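Side-chain contact in extracellular solute-binding protein, family 1 (Trichodesmium erythraeum IMS101, PDB 6G7N), which binds ferric iron as the extracellular solute-binding protein of what is probably an ABC-type iron importer: residues A147-I150 / E151-M155. Residues are numbered along the deposited sequence; the frame is centred on the assembly and turned at random.
Sequences ASLI and EIHGM
Ile150 and Met155 touch across a kink in helix 140-167 of this periplasmic-binding-protein fold, their side chains crossing at a slant, where alpha-helical bonding runs up to Gly154 and the chain then turns. Four successive i to i+4 backbone bonds build the last turn before it. Glu151 N to Ala147 O, Ile152 N to Ser148 O and His153 N to Leu149 O are fairly straight; Gly154 N to Ile150 O is short at 2.8 Å but more bent, 143° at the hydrogen. Gly154 has a positive phi of 79°, a backbone shape that favours glycine, and with it the helix changes direction.

The apolar contact bridges this kink. In the modelled conformer of Met155, one of two for this residue, the chain bends at both chi2 and chi3 and SD lies 3.7 Å from Ile150 CD1, also touching CG2; the contact is therefore less certain. Ile150 holds CG2 anti to its backbone N, which brings that methyl round to the sulfur. Asp305 and Leu309 of helix 303-312 pack against both residues. With an alanine in place of Ile150, both methyls would be gone, which is likely to leave the sulfur in this conformer without its apolar partners and to open a gap toward helix 303-312.

Beside the polar backbone, Ile152 CG1 comes within 3.4 Å of Ser148 O. The His153 imidazole has Ile152 CG2 over the centre of one face, 3.6 Å above its plane, while NE2 is hydrogen-bonded to Glu121 OE2. On the same ring, CD2 lies 3.3 Å from Leu149 O, the oxygen that accepts the bond from His153 N.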
ATOM      1  N   ALA A 147      11.187   6.658   1.524  1.00  9.28           N
ATOM      2  CA  ALA A 147      11.837   6.019   2.653  1.00  9.78           C
ATOM      3  C   ALA A 147      12.653   4.799   2.222  1.00  9.30           C
ATOM      4  O   ALA A 147      13.785   4.600   2.683  1.00 10.01           O
ATOM      5  CB  ALA A 147      10.809   5.647   3.713  1.00  9.92           C
ATOM      6  N   SER A 148      12.077   3.982   1.329  1.00  9.36           N
ATOM      7  CA  SER A 148      12.821   2.812   0.840  1.00  9.59           C
ATOM      8  C   SER A 148      14.120   3.209   0.124  1.00  9.43           C
ATOM      9  O   SER A 148      15.148   2.535   0.243  1.00 10.26           O
ATOM     10  CB  SER A 148      11.932   1.916  -0.027  1.00 10.65           C
ATOM     11  OG  SER A 148      11.816   2.346  -1.357  1.00 11.78           O
ATOM     12  N   LEU A 149      14.058   4.307  -0.635  1.00  9.37           N
ATOM     13  CA  LEU A 149      15.234   4.789  -1.365  1.00  9.85           C
ATOM     14  C   LEU A 149      16.292   5.365  -0.421  1.00  9.80           C
ATOM     15  O   LEU A 149      17.495   5.192  -0.650  1.00 10.53           O
ATOM     16  CB  LEU A 149      14.828   5.795  -2.441  1.00 10.32           C
ATOM     17  CG  LEU A 149      13.961   5.209  -3.561  1.00 11.33           C
ATOM     18  CD1 LEU A 149      13.397   6.317  -4.426  1.00 14.00           C
ATOM     19  CD2 LEU A 149      14.741   4.217  -4.390  1.00 14.07           C
ATOM     20  N   ILE A 150      15.867   6.021   0.665  1.00  9.42           N
ATOM     21  CA  ILE A 150      16.810   6.484   1.669  1.00 10.19           C
ATOM     22  C   ILE A 150      17.463   5.303   2.387  1.00 10.36           C
ATOM     23  O   ILE A 150      18.670   5.313   2.640  1.00 11.24           O
ATOM     24  CB  ILE A 150      16.116   7.420   2.686  1.00 10.69           C
ATOM     25  CG1 ILE A 150      15.642   8.710   2.001  1.00 11.26           C
ATOM     26  CG2 ILE A 150      17.060   7.743   3.846  1.00 12.08           C
ATOM     27  CD1 ILE A 150      14.684   9.504   2.844  1.00 12.51           C
ATOM     28  N   GLU A 151      16.684   4.275   2.696  1.00 10.12           N
ATOM     29  CA  GLU A 151      17.255   3.068   3.301  1.00 10.77           C
ATOM     30  C   GLU A 151      18.358   2.478   2.423  1.00 10.98           C
ATOM     31  O   GLU A 151      19.406   2.088   2.926  1.00 13.19           O
ATOM     32  CB  GLU A 151      16.163   2.062   3.558  1.00 11.21           C
ATOM     33  CG  GLU A 151      16.622   0.709   4.085  1.00 12.86           C
ATOM     34  CD  GLU A 151      17.059   0.649   5.522  1.00 14.34           C
ATOM     35  OE1 GLU A 151      17.027   1.685   6.213  1.00 17.23           O
ATOM     36  OE2 GLU A 151      17.409  -0.468   5.980  1.00 15.96           O
ATOM     37  N   ILE A 152      18.111   2.372   1.114  1.00 10.70           N
ATOM     38  CA  ILE A 152      19.121   1.815   0.217  1.00 11.72           C
ATOM     39  C   ILE A 152      20.327   2.747   0.074  1.00 11.22           C
ATOM     40  O   ILE A 152      21.469   2.342   0.290  1.00 12.47           O
ATOM     41  CB  ILE A 152      18.556   1.505  -1.183  1.00 12.36           C
ATOM     42  CG1 ILE A 152      17.439   0.442  -1.161  1.00 14.23           C
ATOM     43  CG2 ILE A 152      19.654   1.115  -2.132  1.00 12.38           C
ATOM     44  CD1 ILE A 152      17.855  -0.934  -0.754  1.00 14.58           C
ATOM     45  N   HIS A 153      20.066   3.997  -0.278  1.00 10.79           N
ATOM     46  CA  HIS A 153      21.114   4.866  -0.804  1.00 11.18           C
ATOM     47  C   HIS A 153      21.743   5.786   0.213  1.00 11.26           C
ATOM     48  O   HIS A 153      22.818   6.309  -0.071  1.00 13.99           O
ATOM     49  CB  HIS A 153      20.536   5.690  -1.962  1.00 12.20           C
ATOM     50  CG  HIS A 153      20.099   4.856  -3.117  1.00 12.66           C
ATOM     51  ND1 HIS A 153      20.988   4.136  -3.887  1.00 16.98           N
ATOM     52  CD2 HIS A 153      18.868   4.610  -3.608  1.00 11.69           C
ATOM     53  CE1 HIS A 153      20.304   3.490  -4.822  1.00 17.03           C
ATOM     54  NE2 HIS A 153      19.021   3.779  -4.693  1.00 13.43           N
ATOM     55  N   GLY A 154      21.101   5.984   1.362  1.00 11.86           N
ATOM     56  CA  GLY A 154      21.482   7.013   2.303  1.00 12.59           C
ATOM     57  C   GLY A 154      20.969   8.370   1.881  1.00 13.10           C
ATOM     58  O   GLY A 154      20.576   8.591   0.728  1.00 13.48           O
ATOM     59  N   MET A 155      20.973   9.323   2.813  1.00 14.70           N
ATOM     60  CA  MET A 155      20.354  10.619   2.533  0.50 14.81           C
ATOM     61  C   MET A 155      21.025  11.389   1.401  1.00 15.46           C
ATOM     62  O   MET A 155      20.336  11.986   0.572  1.00 16.88           O
ATOM     63  CB  MET A 155      20.298  11.499   3.792  0.50 16.03           C
ATOM     64  CG  MET A 155      19.223  11.088   4.788  0.50 17.66           C
ATOM     65  SD  MET A 155      17.524  11.400   4.255  0.50 19.43           S
ATOM     66  CE  MET A 155      17.242  13.148   4.558  0.50 19.42           C
TER